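PDB 3H38: tRNA nucleotidyl transferase-related protein, which acts as a class II CCA-adding enzyme, probably building the tRNA CCA end from CTP and ATP, and is represented here by the C-terminal part of the full-length protein. Local coordinates for residues L169-D174 and R198-A203; E325-R330 and E360-S365. All coordinates share one frame; numbering follows the deposited sequence.

In the fold
Both segments of contact 1 precede those of contact 2 in the sequence. They share no helix or sheet: contact 1 joins helices 170-173 and 194-205, and contact 2 joins helices 309-328 and 357-371. Their centres lie about 47 Å apart, their nearest atoms about 31 Å. Contact 1, its centre about 22 Å from that of the chain, includes Asp174 of the nucleotide site, close to where the sheet-bearing head gives way to helices. Contact 2, its centre about 31 Å from that of the chain, lies far from the nucleotide and magnesium sites in the helical region that follows. One packs beside the nucleotide site; the other joins distal helices of this elongated molecule.

Contact 1. Residues L169-D174 and R198-A203; sequences LSFVDD and RLLKQA
Phe171, on the short helix 170-173, faces helix 194-205 closely enough that its CA lies 6.2 Å from CA of Ala203, and its ring reaches the backbone between Leu199 and Leu200. The closeness is measured by Phe171 CE2, 3.4 Å from Leu200 N. The ring gets there because CG stands anti to the carbonyl carbon (chi1 -69°), which projects the aromatic group at the neighbouring helix.

Three residues receive it in different ways. Leu200 lies over one face: its CA is 4.0 Å from the centroid of the Phe171 ring and 29° off the ring normal, a CH-pi contact, while its CG sits above the plane, displaced toward the rim. Leu200 CB adds an apolar touch to Phe171 CE2 at 3.8 Å, and CD1 extends the overlap to CZ. Leu199 comes to the edge instead, its CB lying in the ring plane 3.6 Å from Phe171 CD2. Ala203, one turn on from Leu199, meets the base of the side chain, with its CB 3.7 Å from Phe171 CB.

The same short helix leads directly to Asp174, a residue that binds CTP and ATP in nucleotide complexes of this protein; neither is bound here. Its carboxylate is held by a salt bridge from OD1 to Arg216 and a hydrogen bond to OD2 from the backbone N of Thr176. Helix 177-187 packs against both partners, Ile178 touching Phe171 and Ala203 and Ala181 touching Leu200, and the parallel strands 162-163 and 191-192 precede the two joined helices.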
loop_
_atom_site.group_PDB
_atom_site.type_symbol
_atom_site.label_atom_id
_atom_site.label_comp_id
_atom_site.label_asym_id
_atom_site.label_seq_id
_atom_site.Cartn_x
_atom_site.Cartn_y
_atom_site.Cartn_z
ATOM N N LEU A 169 26.506 1.064 0.879
ATOM C CA LEU A 169 25.949 0.143 1.857
ATOM C C LEU A 169 24.474 0.434 2.019
ATOM O O LEU A 169 23.836 0.018 2.996
ATOM C CB LEU A 169 26.670 0.327 3.204
ATOM C CG LEU A 169 27.901 -0.551 3.432
ATOM C CD1 LEU A 169 28.450 -1.139 2.126
ATOM C CD2 LEU A 169 28.977 0.213 4.180
ATOM N N SER A 170 23.918 1.172 1.071
ATOM C CA SER A 170 22.552 1.650 1.264
ATOM C C SER A 170 21.519 0.517 1.377
ATOM O O SER A 170 20.591 0.581 2.193
ATOM C CB SER A 170 22.150 2.655 0.190
ATOM O OG SER A 170 20.811 3.054 0.425
ATOM N N PHE A 171 21.682 -0.531 0.578
ATOM C CA PHE A 171 20.730 -1.632 0.640
ATOM C C PHE A 171 20.960 -2.520 1.839
ATOM O O PHE A 171 20.006 -3.008 2.438
ATOM C CB PHE A 171 20.749 -2.452 -0.642
ATOM C CG PHE A 171 20.197 -1.704 -1.819
ATOM C CD1 PHE A 171 18.886 -1.237 -1.791
ATOM C CD2 PHE A 171 20.994 -1.431 -2.930
ATOM C CE1 PHE A 171 18.357 -0.506 -2.846
ATOM C CE2 PHE A 171 20.466 -0.709 -4.016
ATOM C CZ PHE A 171 19.146 -0.251 -3.969
ATOM N N VAL A 172 22.233 -2.694 2.180
ATOM C CA VAL A 172 22.677 -3.570 3.255
ATOM C C VAL A 172 22.237 -2.993 4.608
ATOM O O VAL A 172 21.728 -3.714 5.455
ATOM C CB VAL A 172 24.202 -3.666 3.224
ATOM C CG1 VAL A 172 24.705 -4.322 4.467
ATOM C CG2 VAL A 172 24.667 -4.412 1.978
ATOM N N ASP A 173 22.474 -1.690 4.782
ATOM C CA ASP A 173 21.929 -0.857 5.864
ATOM C C ASP A 173 20.411 -1.008 6.060
ATOM O O ASP A 173 19.950 -1.396 7.137
ATOM C CB ASP A 173 22.234 0.636 5.585
ATOM C CG ASP A 173 23.678 1.041 5.937
ATOM O OD1 ASP A 173 24.018 2.258 5.842
ATOM O OD2 ASP A 173 24.467 0.153 6.329
ATOM N N ASP A 174 19.640 -0.648 5.033
ATOM C CA ASP A 174 18.180 -0.777 5.074
ATOM C C ASP A 174 17.633 -1.447 3.801
ATOM O O ASP A 174 17.378 -0.783 2.789
ATOM C CB ASP A 174 17.523 0.579 5.288
ATOM C CG ASP A 174 16.040 0.460 5.500
ATOM O OD1 ASP A 174 15.369 1.484 5.746
ATOM O OD2 ASP A 174 15.553 -0.678 5.437
ATOM N N ARG A 198 23.132 -3.171 -9.549
ATOM C CA ARG A 198 23.998 -4.165 -9.045
ATOM C C ARG A 198 23.990 -4.272 -7.552
ATOM O O ARG A 198 23.988 -5.335 -7.024
ATOM C CB ARG A 198 25.391 -3.941 -9.546
ATOM C CG ARG A 198 26.385 -4.736 -8.843
ATOM C CD ARG A 198 27.539 -5.107 -9.694
ATOM N NE ARG A 198 27.885 -6.504 -9.485
ATOM C CZ ARG A 198 28.923 -7.121 -10.032
ATOM N NH1 ARG A 198 29.141 -8.401 -9.781
ATOM N NH2 ARG A 198 29.749 -6.457 -10.825
ATOM N N LEU A 199 24.020 -3.150 -6.869
ATOM C CA LEU A 199 23.953 -3.144 -5.407
ATOM C C LEU A 199 22.678 -3.829 -4.883
ATOM O O LEU A 199 22.704 -4.588 -3.910
ATOM C CB LEU A 199 24.045 -1.705 -4.893
ATOM C CG LEU A 199 25.399 -1.120 -4.448
ATOM C CD1 LEU A 199 26.575 -2.014 -4.788
ATOM C CD2 LEU A 199 25.619 0.295 -4.991
ATOM N N LEU A 200 21.567 -3.548 -5.549
ATOM C CA LEU A 200 20.265 -4.118 -5.220
ATOM C C LEU A 200 20.310 -5.645 -5.319
ATOM O O LEU A 200 19.873 -6.352 -4.404
ATOM C CB LEU A 200 19.202 -3.515 -6.167
ATOM C CG LEU A 200 17.699 -3.705 -5.885
ATOM C CD1 LEU A 200 16.852 -2.483 -6.219
ATOM C CD2 LEU A 200 17.153 -4.929 -6.613
ATOM N N LYS A 201 20.871 -6.143 -6.421
ATOM C CA LYS A 201 20.931 -7.577 -6.697
ATOM C C LYS A 201 21.774 -8.326 -5.680
ATOM O O LYS A 201 21.441 -9.456 -5.287
ATOM C CB LYS A 201 21.523 -7.841 -8.084
ATOM C CG LYS A 201 20.670 -7.383 -9.253
ATOM C CD LYS A 201 21.100 -8.105 -10.529
ATOM C CE LYS A 201 20.527 -7.472 -11.790
ATOM N NZ LYS A 201 20.803 -8.346 -12.967
ATOM N N GLN A 202 22.890 -7.716 -5.294
ATOM C CA GLN A 202 23.790 -8.324 -4.306
ATOM C C GLN A 202 23.028 -8.541 -3.013
ATOM O O GLN A 202 22.979 -9.654 -2.479
ATOM C CB GLN A 202 25.022 -7.441 -4.053
ATOM C CG GLN A 202 25.951 -7.310 -5.252
ATOM C CD GLN A 202 27.204 -6.472 -4.967
ATOM O OE1 GLN A 202 28.168 -6.508 -5.732
ATOM N NE2 GLN A 202 27.194 -5.718 -3.872
ATOM N N ALA A 203 22.412 -7.458 -2.540
ATOM C CA ALA A 203 21.650 -7.457 -1.293
ATOM C C ALA A 203 20.568 -8.523 -1.340
ATOM O O ALA A 203 20.385 -9.268 -0.394
ATOM C CB ALA A 203 21.023 -6.080 -1.057
#

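Contact 2. Residues E325-R330 and E360-S365; sequences EMLSER and EGLFKS
Leu327 packs against Leu362 and Phe363 in a helix-to-helix contact of the all-helical C-terminal region, where the last turn of helix 309-328 meets helix 357-371. The closest CA pair is Leu327 with Phe363, 7.0 Å apart.

Starting at CB, which points at the other helix, the Leu327 side chain turns so that CG lies anti to the carbonyl carbon (chi1 -67°), and CG then divides the contact between two methyl groups. CD1 lands 3.6 Å from Phe363 CB and also approaches the root of the ring at CG. CD2 lies 3.6 Å from Leu362 CD1 and also touches Phe363 CB, so this methyl sits against both neighbours. The two leucine side chains lie alongside each other, pointing opposite ways, and Leu362 CD1 also comes to the backbone O of Leu327. An alanine here, without CG and both methyls, is likely to open a gap beside Phe363 CB and Leu362 CD1.

Just past the helix, Arg330 extends the apolar patch at its exposed margin. Bent at chi2 (-79°), its chain brings CD to 4.1 Å from Leu362 CD1 and lays one guanidinium face over Leu362 CG. NH2 forms a salt bridge with Glu358, which would anchor that flat group, although a crystal neighbour also touches this arginine. Leu355 touches both Leu327 and Phe363, while Val340 and Leu352 pack on the phenylalanine.

Beside the apolar contact, within helix 357-371, Glu360 pairs with Arg265 through OE1. Its OE2 accepts a hydrogen bond, part of a salt bridge, from NZ of Lys364 one turn later at 3.1 Å; the donor approaches from the anti side, 28° out of the carboxylate plane.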
loop_
_atom_site.group_PDB
_atom_site.type_symbol
_atom_site.label_atom_id
_atom_site.label_comp_id
_atom_site.label_asym_id
_atom_site.label_seq_id
_atom_site.Cartn_x
_atom_site.Cartn_y
_atom_site.Cartn_z
ATOM N N GLU A 325 -15.060 -25.252 -14.251
ATOM C CA GLU A 325 -15.925 -26.197 -14.930
ATOM C C GLU A 325 -17.375 -25.751 -14.885
ATOM O O GLU A 325 -18.078 -25.868 -15.889
ATOM C CB GLU A 325 -15.787 -27.594 -14.330
ATOM C CG GLU A 325 -14.548 -28.350 -14.779
ATOM C CD GLU A 325 -14.697 -29.844 -14.569
ATOM O OE1 GLU A 325 -13.892 -30.615 -15.138
ATOM O OE2 GLU A 325 -15.633 -30.248 -13.843
ATOM N N MET A 326 -17.816 -25.247 -13.727
ATOM C CA MET A 326 -19.200 -24.788 -13.556
ATOM C C MET A 326 -19.514 -23.571 -14.434
ATOM O O MET A 326 -20.650 -23.375 -14.861
ATOM C CB MET A 326 -19.501 -24.402 -12.105
ATOM C CG MET A 326 -19.529 -25.503 -11.056
ATOM S SD MET A 326 -19.689 -24.633 -9.461
ATOM C CE MET A 326 -19.299 -25.917 -8.265
ATOM N N LEU A 327 -18.516 -22.732 -14.675
ATOM C CA LEU A 327 -18.738 -21.546 -15.497
ATOM C C LEU A 327 -18.673 -21.902 -16.985
ATOM O O LEU A 327 -19.152 -21.147 -17.840
ATOM C CB LEU A 327 -17.725 -20.446 -15.154
ATOM C CG LEU A 327 -17.828 -19.822 -13.758
ATOM C CD1 LEU A 327 -16.649 -18.890 -13.508
ATOM C CD2 LEU A 327 -19.160 -19.081 -13.557
ATOM N N SER A 328 -18.069 -23.048 -17.285
ATOM C CA SER A 328 -18.003 -23.532 -18.660
ATOM C C SER A 328 -19.395 -23.934 -19.124
ATOM O O SER A 328 -19.795 -23.642 -20.247
ATOM C CB SER A 328 -17.052 -24.725 -18.785
ATOM O OG SER A 328 -15.699 -24.309 -18.756
ATOM N N GLU A 329 -20.130 -24.582 -18.231
ATOM C CA GLU A 329 -21.411 -25.169 -18.573
ATOM C C GLU A 329 -22.578 -24.299 -18.154
ATOM O O GLU A 329 -23.681 -24.798 -17.949
ATOM C CB GLU A 329 -21.524 -26.520 -17.897
ATOM C CG GLU A 329 -20.209 -27.249 -17.848
ATOM C CD GLU A 329 -20.168 -28.240 -16.719
ATOM O OE1 GLU A 329 -21.220 -28.417 -16.064
ATOM O OE2 GLU A 329 -19.095 -28.834 -16.482
ATOM N N ARG A 330 -22.321 -23.050 -17.893
ATOM C CA ARG A 330 -23.404 -22.152 -17.687
ATOM C C ARG A 330 -24.345 -22.752 -16.658
ATOM O O ARG A 330 -25.550 -22.570 -16.702
ATOM C CB ARG A 330 -24.068 -21.912 -19.022
ATOM C CG ARG A 330 -23.199 -21.149 -20.000
ATOM C CD ARG A 330 -23.253 -19.683 -19.652
ATOM N NE ARG A 330 -22.274 -18.876 -20.365
ATOM C CZ ARG A 330 -22.566 -17.783 -21.057
ATOM N NH1 ARG A 330 -23.821 -17.336 -21.121
ATOM N NH2 ARG A 330 -21.605 -17.128 -21.669
ATOM N N GLU A 360 -15.519 -14.890 -16.431
ATOM C CA GLU A 360 -15.484 -13.723 -15.538
ATOM C C GLU A 360 -16.811 -12.985 -15.599
ATOM O O GLU A 360 -17.451 -12.774 -14.574
ATOM C CB GLU A 360 -14.344 -12.787 -15.932
ATOM C CG GLU A 360 -14.392 -11.396 -15.326
ATOM C CD GLU A 360 -13.260 -10.492 -15.845
ATOM O OE1 GLU A 360 -12.120 -10.983 -16.020
ATOM O OE2 GLU A 360 -13.506 -9.286 -16.082
ATOM N N GLY A 361 -17.230 -12.621 -16.811
ATOM C CA GLY A 361 -18.520 -11.986 -17.027
ATOM C C GLY A 361 -19.700 -12.689 -16.367
ATOM O O GLY A 361 -20.530 -12.056 -15.720
ATOM N N LEU A 362 -19.798 -13.998 -16.501
ATOM C CA LEU A 362 -20.877 -14.722 -15.870
ATOM C C LEU A 362 -20.780 -14.780 -14.370
ATOM O O LEU A 362 -21.637 -14.277 -13.671
ATOM C CB LEU A 362 -20.783 -16.171 -16.324
ATOM C CG LEU A 362 -21.953 -17.129 -16.495
ATOM C CD1 LEU A 362 -21.527 -18.504 -16.163
ATOM C CD2 LEU A 362 -23.165 -16.743 -15.750
ATOM N N PHE A 363 -19.677 -15.311 -13.877
ATOM C CA PHE A 363 -19.361 -15.284 -12.457
ATOM C C PHE A 363 -19.585 -13.901 -11.821
ATOM O O PHE A 363 -20.133 -13.808 -10.725
ATOM C CB PHE A 363 -17.924 -15.774 -12.256
ATOM C CG PHE A 363 -17.478 -15.811 -10.820
ATOM C CD1 PHE A 363 -18.053 -16.696 -9.922
ATOM C CD2 PHE A 363 -16.458 -14.972 -10.372
ATOM C CE1 PHE A 363 -17.625 -16.728 -8.602
ATOM C CE2 PHE A 363 -16.033 -15.007 -9.056
ATOM C CZ PHE A 363 -16.615 -15.885 -8.173
ATOM N N LYS A 364 -19.194 -12.833 -12.516
ATOM C CA LYS A 364 -19.380 -11.481 -11.985
ATOM C C LYS A 364 -20.840 -11.204 -11.638
ATOM O O LYS A 364 -21.139 -10.522 -10.653
ATOM C CB LYS A 364 -18.901 -10.434 -12.987
ATOM C CG LYS A 364 -17.437 -10.125 -12.904
ATOM C CD LYS A 364 -17.032 -9.107 -13.947
ATOM C CE LYS A 364 -15.673 -8.500 -13.623
ATOM N NZ LYS A 364 -15.418 -7.338 -14.519
ATOM N N SER A 365 -21.763 -11.559 -12.523
ATOM C CA SER A 365 -23.170 -11.405 -12.210
ATOM C C SER A 365 -23.727 -12.392 -11.231
ATOM O O SER A 365 -24.435 -12.040 -10.331
ATOM C CB SER A 365 -24.056 -11.262 -13.431
ATOM O OG SER A 365 -24.528 -9.927 -13.492
#